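Long-range contacts in diacylglycerol kinase (Bacillus anthracis, PDB 3S40), which probably phosphorylates diacylglycerol or a related lipid, using ATP as phosphate donor: residues K30-F39 with I113-E123; D221-T232 with E251-I262. All coordinates share one frame; numbering follows the deposited sequence.

Contact 1: K30-F39 with I113-E123; sequences KIVPPLAAAF and IAEAAKLITKE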
loop_
_atom_site.group_PDB
_atom_site.type_symbol
_atom_site.label_atom_id
_atom_site.label_comp_id
_atom_site.label_asym_id
_atom_site.label_seq_id
_atom_site.Cartn_x
_atom_site.Cartn_y
_atom_site.Cartn_z
ATOM N N LYS A 30 5.269 21.460 11.719
ATOM C CA LYS A 30 4.185 21.361 10.756
ATOM C C LYS A 30 3.107 20.367 11.187
ATOM O O LYS A 30 1.917 20.610 10.999
ATOM C CB LYS A 30 4.749 21.003 9.395
ATOM C CG LYS A 30 5.563 22.118 8.784
ATOM C CD LYS A 30 6.235 21.663 7.497
ATOM C CE LYS A 30 7.091 22.768 6.898
ATOM N NZ LYS A 30 7.686 22.356 5.585
ATOM N N ILE A 31 3.504 19.253 11.785
ATOM C CA ILE A 31 2.498 18.211 11.998
ATOM C C ILE A 31 1.952 18.091 13.406
ATOM O O ILE A 31 0.805 17.731 13.588
ATOM C CB ILE A 31 2.982 16.824 11.516
ATOM C CG1 ILE A 31 3.976 16.215 12.490
ATOM C CG2 ILE A 31 3.554 16.916 10.104
ATOM C CD1 ILE A 31 4.599 14.914 11.981
ATOM N N VAL A 32 2.754 18.403 14.416
ATOM C CA VAL A 32 2.316 18.094 15.772
ATOM C C VAL A 32 1.202 18.998 16.327
ATOM O O VAL A 32 0.240 18.507 16.927
ATOM C CB VAL A 32 3.504 18.013 16.766
ATOM C CG1 VAL A 32 2.970 17.769 18.165
ATOM C CG2 VAL A 32 4.464 16.889 16.358
ATOM N N PRO A 33 1.324 20.315 16.128
ATOM C CA PRO A 33 0.351 21.246 16.715
ATOM C C PRO A 33 -1.127 21.003 16.380
ATOM O O PRO A 33 -1.934 20.962 17.314
ATOM C CB PRO A 33 0.835 22.614 16.214
ATOM C CG PRO A 33 2.318 22.435 16.129
ATOM C CD PRO A 33 2.496 21.028 15.587
ATOM N N PRO A 34 -1.487 20.866 15.090
ATOM C CA PRO A 34 -2.898 20.555 14.828
ATOM C C PRO A 34 -3.332 19.248 15.505
ATOM O O PRO A 34 -4.458 19.148 15.981
ATOM C CB PRO A 34 -2.967 20.417 13.294
ATOM C CG PRO A 34 -1.555 20.341 12.827
ATOM C CD PRO A 34 -0.701 21.008 13.851
ATOM N N LEU A 35 -2.445 18.265 15.564
ATOM C CA LEU A 35 -2.789 17.009 16.206
ATOM C C LEU A 35 -2.958 17.222 17.707
ATOM O O LEU A 35 -3.906 16.734 18.317
ATOM C CB LEU A 35 -1.710 15.962 15.928
ATOM C CG LEU A 35 -1.509 15.680 14.441
ATOM C CD1 LEU A 35 -0.380 14.675 14.244
ATOM C CD2 LEU A 35 -2.806 15.161 13.825
ATOM N N ALA A 36 -2.035 17.959 18.309
ATOM C CA ALA A 36 -2.111 18.146 19.740
ATOM C C ALA A 36 -3.344 18.978 20.101
ATOM O O ALA A 36 -3.949 18.778 21.150
ATOM C CB ALA A 36 -0.797 18.780 20.279
ATOM N N ALA A 37 -3.734 19.891 19.219
ATOM C CA ALA A 37 -4.919 20.705 19.468
ATOM C C ALA A 37 -6.185 19.884 19.363
ATOM O O ALA A 37 -7.133 20.107 20.108
ATOM C CB ALA A 37 -4.987 21.888 18.500
ATOM N N ALA A 38 -6.197 18.945 18.420
ATOM C CA ALA A 38 -7.404 18.194 18.106
ATOM C C ALA A 38 -7.609 17.032 19.062
ATOM O O ALA A 38 -8.733 16.747 19.443
ATOM C CB ALA A 38 -7.372 17.690 16.658
ATOM N N PHE A 39 -6.520 16.379 19.463
ATOM C CA PHE A 39 -6.618 15.158 20.272
ATOM C C PHE A 39 -6.083 15.325 21.707
ATOM O O PHE A 39 -4.883 15.359 21.923
ATOM C CB PHE A 39 -5.883 14.017 19.561
ATOM C CG PHE A 39 -6.291 13.834 18.115
ATOM C CD1 PHE A 39 -7.615 13.557 17.779
ATOM C CD2 PHE A 39 -5.354 13.924 17.101
ATOM C CE1 PHE A 39 -7.994 13.374 16.452
ATOM C CE2 PHE A 39 -5.720 13.746 15.774
ATOM C CZ PHE A 39 -7.056 13.467 15.447
ATOM N N ILE A 113 2.974 18.048 4.302
ATOM C CA ILE A 113 2.761 17.348 5.568
ATOM C C ILE A 113 1.901 18.141 6.539
ATOM O O ILE A 113 1.145 17.551 7.307
ATOM C CB ILE A 113 4.064 16.894 6.227
ATOM C CG1 ILE A 113 4.926 18.095 6.617
ATOM C CG2 ILE A 113 4.822 15.954 5.290
ATOM C CD1 ILE A 113 6.213 17.691 7.305
ATOM N N ALA A 114 1.979 19.471 6.487
ATOM C CA ALA A 114 1.117 20.293 7.334
ATOM C C ALA A 114 -0.348 20.016 7.009
ATOM O O ALA A 114 -1.176 19.866 7.909
ATOM C CB ALA A 114 1.435 21.797 7.161
ATOM N N GLU A 115 -0.665 19.978 5.715
ATOM C CA GLU A 115 -2.031 19.694 5.246
ATOM C C GLU A 115 -2.487 18.272 5.578
ATOM O O GLU A 115 -3.650 18.047 5.920
ATOM C CB GLU A 115 -2.148 19.931 3.737
ATOM C CG GLU A 115 -1.962 21.388 3.334
ATOM C CD GLU A 115 -2.894 22.313 4.100
ATOM O OE1 GLU A 115 -4.084 21.963 4.252
ATOM O OE2 GLU A 115 -2.434 23.383 4.560
ATOM N N ALA A 116 -1.564 17.323 5.456
ATOM C CA ALA A 116 -1.817 15.940 5.833
ATOM C C ALA A 116 -2.190 15.804 7.319
ATOM O O ALA A 116 -3.058 15.007 7.662
ATOM C CB ALA A 116 -0.592 15.075 5.504
ATOM N N ALA A 117 -1.507 16.549 8.198
ATOM C CA ALA A 117 -1.797 16.478 9.628
ATOM C C ALA A 117 -3.185 17.053 9.914
ATOM O O ALA A 117 -3.930 16.506 10.694
ATOM C CB ALA A 117 -0.696 17.237 10.467
ATOM N N LYS A 118 -3.517 18.163 9.260
ATOM C CA LYS A 118 -4.830 18.779 9.412
ATOM C C LYS A 118 -5.975 17.887 8.916
ATOM O O LYS A 118 -7.018 17.803 9.560
ATOM C CB LYS A 118 -4.859 20.135 8.704
ATOM C CG LYS A 118 -3.833 21.090 9.302
ATOM C CD LYS A 118 -3.754 22.392 8.541
ATOM C CE LYS A 118 -2.597 23.229 9.044
ATOM N NZ LYS A 118 -2.475 24.485 8.255
ATOM N N LEU A 119 -5.757 17.227 7.783
ATOM C CA LEU A 119 -6.668 16.191 7.292
ATOM C C LEU A 119 -7.023 15.159 8.381
ATOM O O LEU A 119 -8.189 14.828 8.582
ATOM C CB LEU A 119 -6.071 15.481 6.067
ATOM C CG LEU A 119 -6.964 14.344 5.528
ATOM C CD1 LEU A 119 -8.202 14.904 4.859
ATOM C CD2 LEU A 119 -6.186 13.457 4.581
ATOM N N ILE A 120 -6.023 14.659 9.097
ATOM C CA ILE A 120 -6.288 13.643 10.122
ATOM C C ILE A 120 -7.273 14.203 11.133
ATOM O O ILE A 120 -8.120 13.501 11.668
ATOM C CB ILE A 120 -4.991 13.246 10.837
ATOM C CG1 ILE A 120 -4.062 12.547 9.848
ATOM C CG2 ILE A 120 -5.297 12.399 12.072
ATOM C CD1 ILE A 120 -2.674 12.252 10.381
ATOM N N THR A 121 -7.144 15.499 11.352
ATOM C CA THR A 121 -7.959 16.265 12.275
ATOM C C THR A 121 -9.439 16.250 11.878
ATOM O O THR A 121 -10.315 16.485 12.699
ATOM C CB THR A 121 -7.411 17.714 12.275
ATOM O OG1 THR A 121 -6.618 17.928 13.445
ATOM C CG2 THR A 121 -8.490 18.743 12.138
ATOM N N LYS A 122 -9.717 15.970 10.614
ATOM C CA LYS A 122 -11.100 15.957 10.148
ATOM C C LYS A 122 -11.726 14.599 10.385
ATOM O O LYS A 122 -12.945 14.427 10.249
ATOM C CB LYS A 122 -11.176 16.335 8.677
ATOM C CG LYS A 122 -10.672 17.740 8.361
ATOM C CD LYS A 122 -11.343 18.795 9.243
ATOM C CE LYS A 122 -10.878 20.203 8.869
ATOM N NZ LYS A 122 -11.251 21.195 9.919
ATOM N N GLU A 123 -10.889 13.627 10.729
ATOM C CA GLU A 123 -11.390 12.299 11.089
ATOM C C GLU A 123 -12.288 11.597 10.041
ATOM O O GLU A 123 -13.260 10.943 10.400
ATOM C CB GLU A 123 -12.149 12.390 12.408
ATOM C CG GLU A 123 -11.332 13.019 13.531
ATOM C CD GLU A 123 -11.964 12.844 14.915
ATOM O OE1 GLU A 123 -13.036 12.201 15.038
ATOM O OE2 GLU A 123 -11.375 13.360 15.882
#
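Two helical segments on one side of the parallel sheet of the kinase catalytic domain, 30-38 and 113-120, pack nearly parallel here, crossing at -15° with their axes 8.0 Å apart at the closest approach. So close an approach needs small residues, and A117 supplies one: its CB lies 3.5 Å from the backbone O of I31 and 4.0 Å from CG of P34, while I31 CB packs against the same methyl. At the N-terminal end, I31 turns CG1 into the position between its backbone N and carbonyl carbon (chi1 76°), which leaves CG2 beside the backbone N, 3.9 Å from I113 CB. The alkyl part of K30 crosses I113 at about a right angle before its amine leads away. L35 CD2 and I120 CG2 meet at 4.1 Å, branched chains suited to filling the layer between helices and sheet; I31 and L35 also touch strand 66-71, and I120 touches strands 66-71 and 91-96. Beyond the first helix, the edge of the F39 ring receives I120 O and E123 OE2, the latter 3.4 Å from F39 CE1, with ring and carboxylate planes 21° apart. T6 and K7 hold that carboxylate by hydrogen bonds. Parallel helices sharing one side of a parallel sheet are typical of three-layer alpha/beta folds.

Contact 2: D221-T232 with E251-I262; sequences DGTLDIFVVKST and ENDIFHVKAKSI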
loop_
_atom_site.group_PDB
_atom_site.type_symbol
_atom_site.label_atom_id
_atom_site.label_comp_id
_atom_site.label_asym_id
_atom_site.label_seq_id
_atom_site.Cartn_x
_atom_site.Cartn_y
_atom_site.Cartn_z
ATOM N N ASP A 221 -12.383 -2.193 -3.261
ATOM C CA ASP A 221 -13.474 -2.787 -4.045
ATOM C C ASP A 221 -13.681 -4.295 -3.815
ATOM O O ASP A 221 -14.471 -4.931 -4.501
ATOM C CB ASP A 221 -13.345 -2.464 -5.530
ATOM C CG ASP A 221 -12.175 -3.186 -6.201
ATOM O OD1 ASP A 221 -12.015 -2.990 -7.430
ATOM O OD2 ASP A 221 -11.423 -3.924 -5.514
ATOM N N GLY A 222 -12.984 -4.856 -2.835
ATOM C CA GLY A 222 -13.179 -6.243 -2.462
ATOM C C GLY A 222 -12.531 -7.270 -3.374
ATOM O O GLY A 222 -12.764 -8.473 -3.231
ATOM N N THR A 223 -11.731 -6.813 -4.327
ATOM C CA THR A 223 -11.013 -7.740 -5.202
ATOM C C THR A 223 -9.582 -7.274 -5.399
ATOM O O THR A 223 -9.229 -6.135 -5.062
ATOM C CB THR A 223 -11.669 -7.882 -6.601
ATOM O OG1 THR A 223 -11.501 -6.666 -7.337
ATOM C CG2 THR A 223 -13.158 -8.215 -6.495
ATOM N N LEU A 224 -8.779 -8.167 -5.959
ATOM C CA LEU A 224 -7.410 -7.886 -6.343
ATOM C C LEU A 224 -7.340 -7.852 -7.859
ATOM O O LEU A 224 -8.127 -8.535 -8.536
ATOM C CB LEU A 224 -6.511 -9.003 -5.836
ATOM C CG LEU A 224 -6.389 -8.966 -4.319
ATOM C CD1 LEU A 224 -5.479 -10.063 -3.811
ATOM C CD2 LEU A 224 -5.854 -7.595 -3.916
ATOM N N ASP A 225 -6.393 -7.072 -8.382
ATOM C CA ASP A 225 -6.192 -6.941 -9.823
ATOM C C ASP A 225 -4.968 -7.716 -10.292
ATOM O O ASP A 225 -3.830 -7.406 -9.924
ATOM C CB ASP A 225 -6.064 -5.471 -10.227
ATOM C CG ASP A 225 -7.398 -4.756 -10.221
ATOM O OD1 ASP A 225 -7.882 -4.357 -11.308
ATOM O OD2 ASP A 225 -7.978 -4.616 -9.125
ATOM N N ILE A 226 -5.220 -8.737 -11.097
ATOM C CA ILE A 226 -4.152 -9.477 -11.740
ATOM C C ILE A 226 -3.790 -8.747 -13.019
ATOM O O ILE A 226 -4.661 -8.379 -13.806
ATOM C CB ILE A 226 -4.598 -10.894 -12.113
ATOM C CG1 ILE A 226 -5.068 -11.655 -10.871
ATOM C CG2 ILE A 226 -3.478 -11.626 -12.839
ATOM C CD1 ILE A 226 -5.586 -13.053 -11.167
ATOM N N PHE A 227 -2.500 -8.547 -13.228
ATOM C CA PHE A 227 -2.033 -7.825 -14.399
ATOM C C PHE A 227 -0.796 -8.537 -14.936
ATOM O O PHE A 227 0.229 -8.666 -14.244
ATOM C CB PHE A 227 -1.713 -6.372 -14.022
ATOM C CG PHE A 227 -1.396 -5.483 -15.199
ATOM C CD1 PHE A 227 -2.408 -4.872 -15.914
ATOM C CD2 PHE A 227 -0.082 -5.266 -15.586
ATOM C CE1 PHE A 227 -2.121 -4.048 -16.993
ATOM C CE2 PHE A 227 0.216 -4.442 -16.663
ATOM C CZ PHE A 227 -0.804 -3.832 -17.364
ATOM N N VAL A 228 -0.901 -9.014 -16.168
ATOM C CA VAL A 228 0.187 -9.751 -16.790
ATOM C C VAL A 228 0.655 -9.067 -18.064
ATOM O O VAL A 228 -0.146 -8.771 -18.946
ATOM C CB VAL A 228 -0.256 -11.166 -17.147
ATOM C CG1 VAL A 228 0.886 -11.913 -17.823
ATOM C CG2 VAL A 228 -0.727 -11.900 -15.899
ATOM N N VAL A 229 1.947 -8.796 -18.176
ATOM C CA VAL A 229 2.432 -8.311 -19.457
ATOM C C VAL A 229 3.082 -9.461 -20.208
ATOM O O VAL A 229 4.053 -10.050 -19.739
ATOM C CB VAL A 229 3.402 -7.156 -19.325
ATOM C CG1 VAL A 229 3.763 -6.629 -20.720
ATOM C CG2 VAL A 229 2.787 -6.053 -18.474
ATOM N N LYS A 230 2.523 -9.787 -21.367
ATOM C CA LYS A 230 2.996 -10.923 -22.144
ATOM C C LYS A 230 4.326 -10.594 -22.803
ATOM O O LYS A 230 4.705 -9.428 -22.909
ATOM C CB LYS A 230 1.953 -11.316 -23.189
ATOM C CG LYS A 230 0.557 -11.469 -22.605
ATOM C CD LYS A 230 -0.475 -11.842 -23.659
ATOM C CE LYS A 230 -1.881 -11.848 -23.061
ATOM N NZ LYS A 230 -2.938 -12.225 -24.045
ATOM N N SER A 231 5.036 -11.630 -23.233
ATOM C CA SER A 231 6.325 -11.463 -23.893
ATOM C C SER A 231 6.268 -10.440 -25.030
ATOM O O SER A 231 7.282 -9.850 -25.401
ATOM C CB SER A 231 6.811 -12.815 -24.421
ATOM O OG SER A 231 5.769 -13.503 -25.098
ATOM N N THR A 232 5.069 -10.220 -25.560
ATOM C CA THR A 232 4.880 -9.401 -26.752
ATOM C C THR A 232 4.231 -8.051 -26.456
ATOM O O THR A 232 4.008 -7.248 -27.364
ATOM C CB THR A 232 3.955 -10.115 -27.750
ATOM O OG1 THR A 232 2.602 -9.699 -27.524
ATOM C CG2 THR A 232 4.057 -11.629 -27.587
ATOM N N GLU A 251 -6.100 -6.461 -24.980
ATOM C CA GLU A 251 -6.486 -7.785 -24.494
ATOM C C GLU A 251 -5.581 -8.893 -25.029
ATOM O O GLU A 251 -5.589 -10.016 -24.518
ATOM C CB GLU A 251 -7.944 -8.099 -24.843
ATOM C CG GLU A 251 -8.969 -7.298 -24.058
ATOM C CD GLU A 251 -9.141 -5.890 -24.590
ATOM O OE1 GLU A 251 -8.996 -5.695 -25.816
ATOM O OE2 GLU A 251 -9.421 -4.980 -23.780
ATOM N N ASN A 252 -4.804 -8.575 -26.059
ATOM C CA ASN A 252 -3.931 -9.556 -26.689
ATOM C C ASN A 252 -2.532 -9.593 -26.092
ATOM O O ASN A 252 -1.926 -10.656 -25.979
ATOM C CB ASN A 252 -3.840 -9.294 -28.193
ATOM C CG ASN A 252 -5.086 -9.731 -28.933
ATOM O OD1 ASN A 252 -5.857 -8.903 -29.420
ATOM N ND2 ASN A 252 -5.290 -11.041 -29.024
ATOM N N ASP A 253 -2.020 -8.427 -25.714
ATOM C CA ASP A 253 -0.644 -8.321 -25.249
ATOM C C ASP A 253 -0.576 -8.214 -23.725
ATOM O O ASP A 253 0.479 -8.403 -23.117
ATOM C CB ASP A 253 0.029 -7.111 -25.901
ATOM C CG ASP A 253 -0.250 -7.021 -27.394
ATOM O OD1 ASP A 253 -0.278 -5.893 -27.934
ATOM O OD2 ASP A 253 -0.450 -8.079 -28.027
ATOM N N ILE A 254 -1.713 -7.908 -23.114
ATOM C CA ILE A 254 -1.782 -7.741 -21.669
ATOM C C ILE A 254 -3.039 -8.393 -21.103
ATOM O O ILE A 254 -4.146 -8.148 -21.582
ATOM C CB ILE A 254 -1.725 -6.249 -21.277
ATOM C CG1 ILE A 254 -0.359 -5.667 -21.644
ATOM C CG2 ILE A 254 -2.012 -6.064 -19.790
ATOM C CD1 ILE A 254 -0.148 -4.251 -21.168
ATOM N N PHE A 255 -2.861 -9.243 -20.097
ATOM C CA PHE A 255 -3.990 -9.868 -19.430
ATOM C C PHE A 255 -4.300 -9.138 -18.116
ATOM O O PHE A 255 -3.421 -8.938 -17.287
ATOM C CB PHE A 255 -3.702 -11.342 -19.157
ATOM C CG PHE A 255 -4.821 -12.056 -18.446
ATOM C CD1 PHE A 255 -6.028 -12.289 -19.085
ATOM C CD2 PHE A 255 -4.657 -12.510 -17.146
ATOM C CE1 PHE A 255 -7.060 -12.960 -18.431
ATOM C CE2 PHE A 255 -5.683 -13.180 -16.484
ATOM C CZ PHE A 255 -6.884 -13.403 -17.127
ATOM N N HIS A 256 -5.555 -8.742 -17.938
ATOM C CA HIS A 256 -5.971 -8.052 -16.732
ATOM C C HIS A 256 -7.321 -8.565 -16.304
ATOM O O HIS A 256 -8.289 -8.509 -17.070
ATOM C CB HIS A 256 -6.057 -6.545 -16.973
ATOM C CG HIS A 256 -6.561 -5.774 -15.791
ATOM N ND1 HIS A 256 -7.169 -4.544 -15.910
ATOM C CD2 HIS A 256 -6.528 -6.052 -14.464
ATOM C CE1 HIS A 256 -7.498 -4.100 -14.709
ATOM N NE2 HIS A 256 -7.127 -5.000 -13.816
ATOM N N VAL A 257 -7.395 -9.080 -15.086
ATOM C CA VAL A 257 -8.673 -9.513 -14.552
ATOM C C VAL A 257 -8.733 -9.187 -13.070
ATOM O O VAL A 257 -7.697 -8.991 -12.426
ATOM C CB VAL A 257 -8.889 -11.027 -14.748
ATOM C CG1 VAL A 257 -7.986 -11.825 -13.816
ATOM C CG2 VAL A 257 -10.342 -11.389 -14.494
ATOM N N LYS A 258 -9.945 -9.117 -12.532
ATOM C CA LYS A 258 -10.126 -8.938 -11.100
ATOM C C LYS A 258 -10.576 -10.234 -10.469
ATOM O O LYS A 258 -11.445 -10.902 -10.998
ATOM C CB LYS A 258 -11.134 -7.822 -10.824
ATOM C CG LYS A 258 -10.514 -6.425 -10.892
ATOM C CD LYS A 258 -11.574 -5.355 -11.100
ATOM C CE LYS A 258 -10.984 -3.960 -11.008
ATOM N NZ LYS A 258 -10.571 -3.657 -9.604
ATOM N N ALA A 259 -9.982 -10.603 -9.340
ATOM C CA ALA A 259 -10.368 -11.845 -8.681
ATOM C C ALA A 259 -10.166 -11.783 -7.171
ATOM O O ALA A 259 -9.392 -10.968 -6.682
ATOM C CB ALA A 259 -9.607 -13.016 -9.277
ATOM N N LYS A 260 -10.875 -12.633 -6.430
ATOM C CA LYS A 260 -10.740 -12.646 -4.972
ATOM C C LYS A 260 -9.762 -13.702 -4.474
ATOM O O LYS A 260 -9.152 -13.531 -3.427
ATOM C CB LYS A 260 -12.089 -12.837 -4.279
ATOM C CG LYS A 260 -13.019 -11.647 -4.380
ATOM C CD LYS A 260 -14.169 -11.787 -3.404
ATOM C CE LYS A 260 -15.065 -10.557 -3.421
ATOM N NZ LYS A 260 -15.925 -10.490 -2.201
ATOM N N SER A 261 -9.640 -14.803 -5.211
ATOM C CA SER A 261 -8.794 -15.910 -4.785
ATOM C C SER A 261 -7.905 -16.344 -5.934
ATOM O O SER A 261 -8.384 -16.787 -6.988
ATOM C CB SER A 261 -9.635 -17.084 -4.285
ATOM O OG SER A 261 -8.800 -18.087 -3.727
ATOM N N ILE A 262 -6.604 -16.221 -5.721
ATOM C CA ILE A 262 -5.657 -16.315 -6.817
ATOM C C ILE A 262 -4.515 -17.255 -6.502
ATOM O O ILE A 262 -3.924 -17.215 -5.419
ATOM C CB ILE A 262 -5.096 -14.922 -7.152
ATOM C CG1 ILE A 262 -6.256 -13.943 -7.380
ATOM C CG2 ILE A 262 -4.166 -14.983 -8.364
ATOM C CD1 ILE A 262 -5.835 -12.512 -7.637
#
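The ammonium group of K258 is gripped by two carboxylates: NZ lies 2.7 Å from D221 OD1 and 2.8 Å from D225 OD2, each salt bridge using the syn lone pair, and N216 O accepts a further hydrogen bond. A bend at the end of the lysine chain (chi4 -69°) brings NZ between the acids, while its methylenes run alongside D225. D225 OD1 offers its anti lone pair to H256 NE2 at 2.7 Å, in the imidazole plane; D248 takes ND1, so both ring nitrogens are engaged and the ring's rotation is probably fixed. D221 OD2 closes an Asx turn by accepting from T223 N. These groups flank an antiparallel ladder in the YegS-like beta-sandwich domain, where strand 254-259 edges its sheet beside 224-230. Beta-branched and aromatic residues suit its extended backbone. On the face of I226, V228 and V257, I226 and I262 meet tip to tip, with I226 CG1 and I262 CD1 a tight 3.4 Å apart, and I226 CD1 also touches V257 CG1. On the D225 side, F227 CE1 lies 3.4 Å from I254 CG2. At the far end, K230 stretches its long chain across the backbone until NZ reaches N252 O at 2.7 Å, from above the carbonyl plane.

Overall arrangement
Contact 1 and contact 2 lie on opposite sides of the chain's centre, their own centres about 38 Å apart and their nearest atoms about 19 Å apart. They follow in series along the chain: both segments of contact 1 precede both of contact 2 in the sequence. Each belongs to a different sheet: contact 1 packs against the parallel one in the diacylglycerol kinase catalytic region, contact 2 forms the edge of an antiparallel one in the YegS-like sandwich, with I262 already on strand 261-266 of the other antiparallel sheet. The pair thus samples both halves of a two-domain lipid kinase, whose active site in relatives lies in the cleft between the domains.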